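Local atomic coordinates of peptidase M3B, oligoendopeptidase F (Enterococcus faecium, PDB entry 2QR4), a protein that is probably a zinc-dependent metallopeptidase of family M3 that hydrolyses internal peptide bonds of oligopeptides. Residues 103-106 / 107-111; 229-233 / 234-238; 222-225 / 226-230; 500-503 / 504-507. All coordinates share one frame; numbering follows the deposited sequence.

How the contacts relate
Contacts 2 and 3 join two successive helices across one short loop: contact 3 ends helix 208-228, contact 2 starts helix 234-240, they share R229 and N230, and their centres lie about 6 Å apart. Y231 N reaches A226 O (3.0 Å, a probable hydrogen bond) at this junction. Contact 4, buried close to the centre of the molecule, has its centre about 17 Å from that of contact 2, and the two touch where Y500 packs on R235 and S238. Contact 1 stands apart at the end of helix 100-109, its nearest atoms about 16 Å from contacts 2 and 3. None of the four includes the HEXXH sequence of helix 361-379, expected to bind zinc in this family.

Contact 1. Residues 103-106 / 107-111; sequences IWQY and FKEEP
E110 N donates to Y106 O at 2.9 Å, closing the last turn of helix 100-109; E110 is the first residue to leave helical backbone angles, and its carboxylate turns to the backbone N of K112. One turn's worth of helix bonds leads up to this C-terminal end: K108 N meets W104 O at 3.3 Å from above the carbonyl plane, while the bonds from F107 N to I103 O and from E109 N to Q105 O are weak. Three residues apart, W104 and F107 make an edge-to-face pair, ring centroids 5.0 Å apart (six-membered ring of W104) and planes at 61°. Both side chains have CG anti to the carbonyl carbon (chi1 -49° for W104, -81° for F107), which points them the same way and brings the benzo edge of the indole over the phenyl face. R117 of helix 117-124 touches both side chains. One helical turn before F107, I103 lies alongside it, CG2 to F107 CE1 being 4.1 Å. Y106 sends its hydroxyl out of the segment to L29 O and packs on F36, and at the edge of its ring E109 OE2 sits 3.9 Å from Y106 CD1.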
loop_
_atom_site.group_PDB
_atom_site.type_symbol
_atom_site.label_atom_id
_atom_site.label_comp_id
_atom_site.label_asym_id
_atom_site.label_seq_id
_atom_site.Cartn_x
_atom_site.Cartn_y
_atom_site.Cartn_z
ATOM N N ILE A 103 -21.084 -28.582 -21.216
ATOM C CA ILE A 103 -19.675 -28.327 -21.474
ATOM C C ILE A 103 -18.993 -29.540 -22.106
ATOM O O ILE A 103 -18.373 -29.411 -23.160
ATOM C CB ILE A 103 -18.953 -27.882 -20.186
ATOM C CG1 ILE A 103 -19.504 -26.534 -19.715
ATOM C CG2 ILE A 103 -17.466 -27.772 -20.402
ATOM C CD1 ILE A 103 -18.838 -25.992 -18.457
ATOM N N TRP A 104 -19.122 -30.718 -21.495
ATOM C CA TRP A 104 -18.482 -31.918 -22.055
ATOM C C TRP A 104 -19.223 -32.421 -23.296
ATOM O O TRP A 104 -18.706 -33.246 -24.052
ATOM C CB TRP A 104 -18.307 -33.037 -21.009
ATOM C CG TRP A 104 -17.701 -32.564 -19.732
ATOM C CD1 TRP A 104 -18.276 -32.594 -18.491
ATOM C CD2 TRP A 104 -16.413 -31.948 -19.562
ATOM N NE1 TRP A 104 -17.426 -32.036 -17.557
ATOM C CE2 TRP A 104 -16.277 -31.633 -18.188
ATOM C CE3 TRP A 104 -15.365 -31.629 -20.435
ATOM C CZ2 TRP A 104 -15.134 -31.028 -17.669
ATOM C CZ3 TRP A 104 -14.226 -31.016 -19.913
ATOM C CH2 TRP A 104 -14.123 -30.726 -18.544
ATOM N N GLN A 105 -20.426 -31.900 -23.513
ATOM C CA GLN A 105 -21.166 -32.196 -24.735
ATOM C C GLN A 105 -20.519 -31.465 -25.913
ATOM O O GLN A 105 -20.494 -31.972 -27.039
ATOM C CB GLN A 105 -22.639 -31.806 -24.582
ATOM C CG GLN A 105 -23.539 -32.251 -25.730
ATOM C CD GLN A 105 -23.210 -33.647 -26.232
ATOM O OE1 GLN A 105 -23.090 -33.865 -27.437
ATOM N NE2 GLN A 105 -23.048 -34.596 -25.309
ATOM N N TYR A 106 -19.989 -30.273 -25.637
ATOM C CA TYR A 106 -19.240 -29.496 -26.620
ATOM C C TYR A 106 -17.954 -30.224 -27.008
ATOM O O TYR A 106 -17.507 -30.153 -28.152
ATOM C CB TYR A 106 -18.861 -28.132 -26.043
ATOM C CG TYR A 106 -19.919 -27.050 -26.098
ATOM C CD1 TYR A 106 -21.009 -27.132 -26.961
ATOM C CD2 TYR A 106 -19.790 -25.909 -25.310
ATOM C CE1 TYR A 106 -21.960 -26.111 -27.010
ATOM C CE2 TYR A 106 -20.726 -24.889 -25.355
ATOM C CZ TYR A 106 -21.803 -24.988 -26.203
ATOM O OH TYR A 106 -22.714 -23.954 -26.224
ATOM N N PHE A 107 -17.352 -30.903 -26.036
ATOM C CA PHE A 107 -16.119 -31.654 -26.263
ATOM C C PHE A 107 -16.309 -32.859 -27.182
ATOM O O PHE A 107 -15.415 -33.193 -27.957
ATOM C CB PHE A 107 -15.491 -32.078 -24.933
ATOM C CG PHE A 107 -14.700 -30.982 -24.268
ATOM C CD1 PHE A 107 -15.326 -29.840 -23.807
ATOM C CD2 PHE A 107 -13.331 -31.092 -24.113
ATOM C CE1 PHE A 107 -14.594 -28.827 -23.197
ATOM C CE2 PHE A 107 -12.600 -30.086 -23.509
ATOM C CZ PHE A 107 -13.228 -28.955 -23.053
ATOM N N LYS A 108 -17.464 -33.512 -27.096
ATOM C CA LYS A 108 -17.772 -34.596 -28.017
ATOM C C LYS A 108 -17.872 -34.042 -29.431
ATOM O O LYS A 108 -17.384 -34.651 -30.382
ATOM C CB LYS A 108 -19.086 -35.288 -27.646
ATOM C CG LYS A 108 -18.968 -36.331 -26.546
ATOM C CD LYS A 108 -20.105 -37.338 -26.638
ATOM C CE LYS A 108 -20.172 -37.947 -28.037
ATOM N NZ LYS A 108 -21.239 -38.975 -28.160
ATOM N N GLU A 109 -18.500 -32.877 -29.559
ATOM C CA GLU A 109 -18.757 -32.276 -30.868
ATOM C C GLU A 109 -17.497 -31.712 -31.526
ATOM O O GLU A 109 -17.383 -31.712 -32.748
ATOM C CB GLU A 109 -19.826 -31.180 -30.757
ATOM C CG GLU A 109 -21.060 -31.601 -29.969
ATOM C CD GLU A 109 -22.182 -30.579 -30.013
ATOM O OE1 GLU A 109 -23.358 -31.008 -29.999
ATOM O OE2 GLU A 109 -21.898 -29.359 -30.062
ATOM N N GLU A 110 -16.560 -31.227 -30.718
ATOM C CA GLU A 110 -15.369 -30.567 -31.253
ATOM C C GLU A 110 -14.083 -31.026 -30.569
ATOM O O GLU A 110 -13.603 -30.376 -29.643
ATOM C CB GLU A 110 -15.511 -29.040 -31.166
ATOM C CG GLU A 110 -14.284 -28.258 -31.626
ATOM C CD GLU A 110 -13.786 -28.665 -33.014
ATOM O OE1 GLU A 110 -13.784 -27.807 -33.918
ATOM O OE2 GLU A 110 -13.393 -29.833 -33.200
ATOM N N PRO A 111 -13.516 -32.139 -31.051
ATOM C CA PRO A 111 -12.288 -32.750 -30.551
ATOM C C PRO A 111 -11.199 -31.728 -30.257
ATOM O O PRO A 111 -10.439 -31.897 -29.306
ATOM C CB PRO A 111 -11.844 -33.661 -31.709
ATOM C CG PRO A 111 -12.839 -33.431 -32.838
ATOM C CD PRO A 111 -14.070 -32.894 -32.182
#

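Contact 2. Residues 229-233 / 234-238; sequences RNYSS and AREAS
Among the polar contacts, E236 OE2 takes a nearly linear hydrogen bond from S232 N (2.8 Å, 175°), met on the syn side but somewhat out of the carboxylate plane. S232 OG lies 3.1 Å from the same E236 OE2, a weak interaction whose proton has another possible acceptor. The E236 side chain, extended beyond CG, reaches back past the helix start to S232, the residue before the cap. S233 serves in the other direction: its OG accepts from E236 N at 3.1 Å. A chi1 of 68° places this OG between the backbone N and the carbonyl carbon, where it faces the amide three residues on. This makes S233 the N-cap of helix 234-240, three residues after N230, the C-prime residue of the Schellman motif that ends helix 208-228. The first regular helix bond follows, A237 N to S233 O at 3.0 Å. Among apolar and aromatic contacts, A237 covers a face of the Y231 ring: its CA stands 3.8 Å from the ring centroid, 12° off the normal, and its CB approaches Y231 CD2 to 3.5 Å. E236 OE2 lies in the plane of that ring at its edge, 3.8 Å from Y231 CD1, and H129 stacks on Y231 as well. On the first turn of the same helix R235 forms salt bridges with E246 and D250 of helix 246-258.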
loop_
_atom_site.group_PDB
_atom_site.type_symbol
_atom_site.label_atom_id
_atom_site.label_comp_id
_atom_site.label_asym_id
_atom_site.label_seq_id
_atom_site.Cartn_x
_atom_site.Cartn_y
_atom_site.Cartn_z
ATOM N N ARG A 229 -14.646 -15.121 -2.140
ATOM C CA ARG A 229 -14.668 -16.286 -3.039
ATOM C C ARG A 229 -15.129 -17.569 -2.365
ATOM O O ARG A 229 -15.062 -18.644 -2.969
ATOM C CB ARG A 229 -13.299 -16.508 -3.684
ATOM C CG ARG A 229 -12.928 -15.431 -4.699
ATOM C CD ARG A 229 -11.730 -15.855 -5.529
ATOM N NE ARG A 229 -11.343 -14.799 -6.450
ATOM C CZ ARG A 229 -11.940 -14.575 -7.618
ATOM N NH1 ARG A 229 -11.523 -13.581 -8.386
ATOM N NH2 ARG A 229 -12.959 -15.333 -8.020
ATOM N N ASN A 230 -15.586 -17.460 -1.114
ATOM C CA ASN A 230 -16.120 -18.615 -0.372
ATOM C C ASN A 230 -15.091 -19.714 -0.056
ATOM O O ASN A 230 -15.409 -20.897 -0.011
ATOM C CB ASN A 230 -17.332 -19.208 -1.106
ATOM C CG ASN A 230 -18.263 -18.134 -1.638
ATOM O OD1 ASN A 230 -18.937 -17.439 -0.869
ATOM N ND2 ASN A 230 -18.295 -17.979 -2.966
ATOM N N TYR A 231 -13.847 -19.318 0.142
ATOM C CA TYR A 231 -12.879 -20.233 0.690
ATOM C C TYR A 231 -12.990 -20.161 2.205
ATOM O O TYR A 231 -13.435 -19.152 2.756
ATOM C CB TYR A 231 -11.466 -19.866 0.229
ATOM C CG TYR A 231 -11.198 -20.148 -1.239
ATOM C CD1 TYR A 231 -11.004 -21.453 -1.704
ATOM C CD2 TYR A 231 -11.136 -19.113 -2.163
ATOM C CE1 TYR A 231 -10.751 -21.710 -3.060
ATOM C CE2 TYR A 231 -10.887 -19.356 -3.519
ATOM C CZ TYR A 231 -10.683 -20.646 -3.955
ATOM O OH TYR A 231 -10.425 -20.854 -5.284
ATOM N N SER A 232 -12.598 -21.232 2.885
ATOM C CA SER A 232 -12.677 -21.256 4.334
ATOM C C SER A 232 -11.497 -20.499 4.970
ATOM O O SER A 232 -11.521 -20.196 6.163
ATOM C CB SER A 232 -12.768 -22.704 4.834
ATOM O OG SER A 232 -11.539 -23.368 4.632
ATOM N N SER A 233 -10.481 -20.176 4.168
ATOM C CA SER A 233 -9.322 -19.397 4.658
ATOM C C SER A 233 -8.410 -18.954 3.516
ATOM O O SER A 233 -8.494 -19.463 2.387
ATOM C CB SER A 233 -8.484 -20.236 5.634
ATOM O OG SER A 233 -7.857 -21.320 4.936
ATOM N N ALA A 234 -7.506 -18.034 3.825
ATOM C CA ALA A 234 -6.555 -17.554 2.833
ATOM C C ALA A 234 -5.679 -18.696 2.335
ATOM O O ALA A 234 -5.371 -18.789 1.140
ATOM C CB ALA A 234 -5.707 -16.455 3.414
ATOM N N ARG A 235 -5.290 -19.570 3.255
ATOM C CA ARG A 235 -4.432 -20.698 2.909
ATOM C C ARG A 235 -5.134 -21.658 1.955
ATOM O O ARG A 235 -4.581 -22.013 0.912
ATOM C CB ARG A 235 -3.964 -21.449 4.164
ATOM C CG ARG A 235 -2.940 -22.548 3.849
ATOM C CD ARG A 235 -2.380 -23.187 5.099
ATOM N NE ARG A 235 -3.397 -23.924 5.849
ATOM C CZ ARG A 235 -3.127 -24.638 6.936
ATOM N NH1 ARG A 235 -1.875 -24.706 7.373
ATOM N NH2 ARG A 235 -4.092 -25.293 7.573
ATOM N N GLU A 236 -6.342 -22.082 2.309
ATOM C CA GLU A 236 -7.096 -22.962 1.427
ATOM C C GLU A 236 -7.160 -22.315 0.063
ATOM O O GLU A 236 -6.982 -22.976 -0.952
ATOM C CB GLU A 236 -8.514 -23.226 1.944
ATOM C CG GLU A 236 -9.286 -24.261 1.121
ATOM C CD GLU A 236 -10.742 -24.394 1.545
ATOM O OE1 GLU A 236 -11.147 -25.517 1.915
ATOM O OE2 GLU A 236 -11.480 -23.384 1.512
ATOM N N ALA A 237 -7.379 -21.007 0.041
ATOM C CA ALA A 237 -7.457 -20.302 -1.242
ATOM C C ALA A 237 -6.165 -20.409 -2.065
ATOM O O ALA A 237 -6.205 -20.724 -3.243
ATOM C CB ALA A 237 -7.853 -18.849 -1.036
ATOM N N SER A 238 -5.018 -20.158 -1.453
ATOM C CA SER A 238 -3.771 -20.223 -2.216
ATOM C C SER A 238 -3.424 -21.645 -2.639
ATOM O O SER A 238 -3.057 -21.878 -3.779
ATOM C CB SER A 238 -2.612 -19.647 -1.417
ATOM O OG SER A 238 -1.435 -19.655 -2.203
#

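Contact 3. Residues 222-225 / 226-230; sequences HNFK and AKVRN
V228 CG1 lies over one face of the F224 ring, 3.6 Å from F224 CE1 and 4.0 Å from the ring centroid, 27° off the normal, so the pair is a CH-pi contact one helical turn apart. F224 carries CG anti to its own amide nitrogen (chi1 170°), which brings the ring end toward the following turn. The valine methyls also lie against the F224 carbonyl: CG1 stands 3.4 Å and CG2 3.5 Å from F224 O, both methyls lying beside the oxygen that also accepts V228 N (3.0 Å). A similar pattern recurs at the next residue, where K225 O receives R229 N at 3.1 Å and lies beside the CB and CG of the R229 side chain. These are the last regular turns of helix 208-228, with H222 O and N223 O accepting the amides of A226 and K227. A Schellman motif then ends the helix: N230, with positive phi (65°), is its C-prime residue, N230 N bonding K227 O at 3.1 Å while Y231 N reaches A226 O. Farther out, R229 forms a salt bridge with E136, and N223 ND2 bonds D453 OD2 and H450 O on helix 418-454. A226 packs against A237 of the next helix. F224 and V228 also face the dimer partner, packing on G141 and L138 of the second subunit respectively.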
loop_
_atom_site.group_PDB
_atom_site.type_symbol
_atom_site.label_atom_id
_atom_site.label_comp_id
_atom_site.label_asym_id
_atom_site.label_seq_id
_atom_site.Cartn_x
_atom_site.Cartn_y
_atom_site.Cartn_z
ATOM N N HIS A 222 -5.385 -10.886 0.886
ATOM C CA HIS A 222 -5.569 -12.341 0.792
ATOM C C HIS A 222 -6.820 -12.807 1.534
ATOM O O HIS A 222 -7.581 -13.635 1.037
ATOM C CB HIS A 222 -4.369 -13.093 1.365
ATOM C CG HIS A 222 -3.120 -12.937 0.565
ATOM N ND1 HIS A 222 -1.873 -13.228 1.076
ATOM C CD2 HIS A 222 -2.922 -12.505 -0.704
ATOM C CE1 HIS A 222 -0.961 -12.989 0.152
ATOM N NE2 HIS A 222 -1.571 -12.553 -0.938
ATOM N N ASN A 223 -7.021 -12.274 2.730
ATOM C CA ASN A 223 -8.179 -12.644 3.524
ATOM C C ASN A 223 -9.483 -12.181 2.893
ATOM O O ASN A 223 -10.457 -12.932 2.826
ATOM C CB ASN A 223 -8.028 -12.168 4.982
ATOM C CG ASN A 223 -7.187 -13.147 5.809
ATOM O OD1 ASN A 223 -7.127 -14.334 5.479
ATOM N ND2 ASN A 223 -6.539 -12.660 6.871
ATOM N N PHE A 224 -9.495 -10.945 2.419
ATOM C CA PHE A 224 -10.668 -10.416 1.768
ATOM C C PHE A 224 -11.047 -11.254 0.531
ATOM O O PHE A 224 -12.223 -11.585 0.352
ATOM C CB PHE A 224 -10.441 -8.959 1.368
ATOM C CG PHE A 224 -11.523 -8.417 0.479
ATOM C CD1 PHE A 224 -12.752 -8.068 1.005
ATOM C CD2 PHE A 224 -11.326 -8.305 -0.883
ATOM C CE1 PHE A 224 -13.764 -7.599 0.191
ATOM C CE2 PHE A 224 -12.334 -7.838 -1.712
ATOM C CZ PHE A 224 -13.549 -7.472 -1.171
ATOM N N LYS A 225 -10.061 -11.591 -0.312
ATOM C CA LYS A 225 -10.330 -12.380 -1.527
ATOM C C LYS A 225 -10.788 -13.795 -1.190
ATOM O O LYS A 225 -11.715 -14.324 -1.799
ATOM C CB LYS A 225 -9.117 -12.423 -2.455
ATOM C CG LYS A 225 -8.998 -11.219 -3.398
ATOM C CD LYS A 225 -7.538 -10.985 -3.750
ATOM C CE LYS A 225 -7.370 -10.007 -4.895
ATOM N NZ LYS A 225 -5.913 -9.837 -5.206
ATOM N N ALA A 226 -10.150 -14.400 -0.198
ATOM C CA ALA A 226 -10.570 -15.708 0.266
ATOM C C ALA A 226 -12.044 -15.654 0.700
ATOM O O ALA A 226 -12.860 -16.494 0.312
ATOM C CB ALA A 226 -9.675 -16.167 1.419
ATOM N N LYS A 227 -12.389 -14.650 1.491
ATOM C CA LYS A 227 -13.745 -14.543 2.021
ATOM C C LYS A 227 -14.769 -14.386 0.899
ATOM O O LYS A 227 -15.765 -15.120 0.841
ATOM C CB LYS A 227 -13.861 -13.368 2.991
ATOM C CG LYS A 227 -15.218 -13.265 3.675
ATOM C CD LYS A 227 -15.150 -12.353 4.894
ATOM C CE LYS A 227 -16.441 -12.414 5.720
ATOM N NZ LYS A 227 -17.521 -11.536 5.172
ATOM N N VAL A 228 -14.539 -13.434 0.002
ATOM C CA VAL A 228 -15.574 -13.174 -1.000
ATOM C C VAL A 228 -15.678 -14.279 -2.047
ATOM O O VAL A 228 -16.685 -14.367 -2.741
ATOM C CB VAL A 228 -15.448 -11.772 -1.652
ATOM C CG1 VAL A 228 -15.406 -10.714 -0.560
ATOM C CG2 VAL A 228 -14.208 -11.684 -2.551
ATOM N N ARG A 229 -14.646 -15.121 -2.140
ATOM C CA ARG A 229 -14.668 -16.286 -3.039
ATOM C C ARG A 229 -15.129 -17.569 -2.365
ATOM O O ARG A 229 -15.062 -18.644 -2.969
ATOM C CB ARG A 229 -13.299 -16.508 -3.684
ATOM C CG ARG A 229 -12.928 -15.431 -4.699
ATOM C CD ARG A 229 -11.730 -15.855 -5.529
ATOM N NE ARG A 229 -11.343 -14.799 -6.450
ATOM C CZ ARG A 229 -11.940 -14.575 -7.618
ATOM N NH1 ARG A 229 -11.523 -13.581 -8.386
ATOM N NH2 ARG A 229 -12.959 -15.333 -8.020
ATOM N N ASN A 230 -15.586 -17.460 -1.114
ATOM C CA ASN A 230 -16.120 -18.615 -0.372
ATOM C C ASN A 230 -15.091 -19.714 -0.056
ATOM O O ASN A 230 -15.409 -20.897 -0.011
ATOM C CB ASN A 230 -17.332 -19.208 -1.106
ATOM C CG ASN A 230 -18.263 -18.134 -1.638
ATOM O OD1 ASN A 230 -18.937 -17.439 -0.869
ATOM N ND2 ASN A 230 -18.295 -17.979 -2.966
#

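Contact 4. Residues 500-503 / 504-507; sequences YYVF and QYST
F503 carries its CG between the backbone N and the carbonyl carbon (chi1 81°), which turns the phenyl ring over the start of the next residue, so that Q504 CG lies over one face, 3.9 Å from the ring centroid. The glutamine chain runs on extended, leaving its amide only 18° from parallel to the ring. Y501 has CG anti to the backbone N instead, which brings its ring toward Y505, four residues on. The two make an offset edge-to-face pair, the edge of Y501 toward the face of Y505 with centroids 5.9 Å apart and planes at 83°; Y505 OH lies in the plane of the Y501 ring, 3.5 Å from Y501 CE2. Along the backbone, Q504 N donates to Y501 O (3.2 Å) and Y505 N to V502 O (3.0 Å), each spanning three residues, before T507 N reaches F503 O at 3.2 Å, four residues back. S506 N adds a weak bond to the same oxygen. F503 is further packed by L239, V248 and L252. This is the opening turn of helix 503-520, following a tyrosine-rich loop at the core of the largely helical M3 peptidase fold.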
loop_
_atom_site.group_PDB
_atom_site.type_symbol
_atom_site.label_atom_id
_atom_site.label_comp_id
_atom_site.label_asym_id
_atom_site.label_seq_id
_atom_site.Cartn_x
_atom_site.Cartn_y
_atom_site.Cartn_z
ATOM N N TYR A 500 1.600 -17.800 0.398
ATOM C CA TYR A 500 1.809 -19.164 0.840
ATOM C C TYR A 500 2.730 -19.917 -0.115
ATOM O O TYR A 500 2.397 -20.978 -0.637
ATOM C CB TYR A 500 0.472 -19.870 0.970
ATOM C CG TYR A 500 -0.258 -19.506 2.233
ATOM C CD1 TYR A 500 0.084 -20.091 3.446
ATOM C CD2 TYR A 500 -1.289 -18.586 2.219
ATOM C CE1 TYR A 500 -0.582 -19.766 4.601
ATOM C CE2 TYR A 500 -1.967 -18.262 3.376
ATOM C CZ TYR A 500 -1.609 -18.856 4.564
ATOM O OH TYR A 500 -2.288 -18.549 5.725
ATOM N N TYR A 501 3.912 -19.359 -0.308
ATOM C CA TYR A 501 4.881 -19.894 -1.234
ATOM C C TYR A 501 5.992 -20.673 -0.531
ATOM O O TYR A 501 6.338 -21.775 -0.967
ATOM C CB TYR A 501 5.471 -18.739 -2.018
ATOM C CG TYR A 501 6.464 -19.085 -3.084
ATOM C CD1 TYR A 501 6.044 -19.380 -4.365
ATOM C CD2 TYR A 501 7.827 -19.039 -2.829
ATOM C CE1 TYR A 501 6.946 -19.655 -5.368
ATOM C CE2 TYR A 501 8.746 -19.309 -3.817
ATOM C CZ TYR A 501 8.298 -19.618 -5.094
ATOM O OH TYR A 501 9.193 -19.893 -6.105
ATOM N N VAL A 502 6.531 -20.124 0.562
ATOM C CA VAL A 502 7.744 -20.699 1.182
ATOM C C VAL A 502 7.680 -22.149 1.669
ATOM O O VAL A 502 8.702 -22.823 1.659
ATOM C CB VAL A 502 8.280 -19.856 2.362
ATOM C CG1 VAL A 502 8.913 -18.596 1.866
ATOM C CG2 VAL A 502 7.178 -19.579 3.363
ATOM N N PHE A 503 6.516 -22.629 2.105
ATOM C CA PHE A 503 6.451 -23.988 2.652
ATOM C C PHE A 503 6.879 -25.004 1.622
ATOM O O PHE A 503 7.302 -26.107 1.965
ATOM C CB PHE A 503 5.059 -24.344 3.171
ATOM C CG PHE A 503 4.086 -24.776 2.105
ATOM C CD1 PHE A 503 3.722 -26.114 1.979
ATOM C CD2 PHE A 503 3.488 -23.836 1.257
ATOM C CE1 PHE A 503 2.794 -26.518 0.998
ATOM C CE2 PHE A 503 2.566 -24.219 0.281
ATOM C CZ PHE A 503 2.220 -25.561 0.139
ATOM N N GLN A 504 6.772 -24.637 0.353
ATOM C CA GLN A 504 7.117 -25.582 -0.697
ATOM C C GLN A 504 8.602 -25.925 -0.727
ATOM O O GLN A 504 8.979 -26.989 -1.218
ATOM C CB GLN A 504 6.611 -25.099 -2.055
ATOM C CG GLN A 504 5.111 -25.313 -2.183
ATOM C CD GLN A 504 4.493 -24.598 -3.362
ATOM O OE1 GLN A 504 4.405 -23.367 -3.385
ATOM N NE2 GLN A 504 4.037 -25.372 -4.342
ATOM N N TYR A 505 9.442 -25.045 -0.192
ATOM C CA TYR A 505 10.861 -25.363 -0.110
ATOM C C TYR A 505 11.065 -26.588 0.779
ATOM O O TYR A 505 11.853 -27.451 0.463
ATOM C CB TYR A 505 11.677 -24.196 0.448
ATOM C CG TYR A 505 11.792 -22.997 -0.463
ATOM C CD1 TYR A 505 12.386 -23.087 -1.709
ATOM C CD2 TYR A 505 11.335 -21.762 -0.051
ATOM C CE1 TYR A 505 12.495 -21.966 -2.531
ATOM C CE2 TYR A 505 11.445 -20.655 -0.851
ATOM C CZ TYR A 505 12.015 -20.748 -2.075
ATOM O OH TYR A 505 12.073 -19.599 -2.831
ATOM N N SER A 506 10.336 -26.648 1.885
ATOM C CA SER A 506 10.523 -27.696 2.882
ATOM C C SER A 506 9.875 -29.026 2.506
ATOM O O SER A 506 10.398 -30.091 2.842
ATOM C CB SER A 506 9.981 -27.227 4.229
ATOM O OG SER A 506 10.440 -25.924 4.504
ATOM N N THR A 507 8.725 -28.972 1.841
ATOM C CA THR A 507 8.045 -30.201 1.431
ATOM C C THR A 507 8.816 -30.817 0.284
ATOM O O THR A 507 8.975 -32.042 0.206
ATOM C CB THR A 507 6.573 -29.964 1.001
ATOM O OG1 THR A 507 6.526 -29.031 -0.078
ATOM C CG2 THR A 507 5.767 -29.406 2.151
#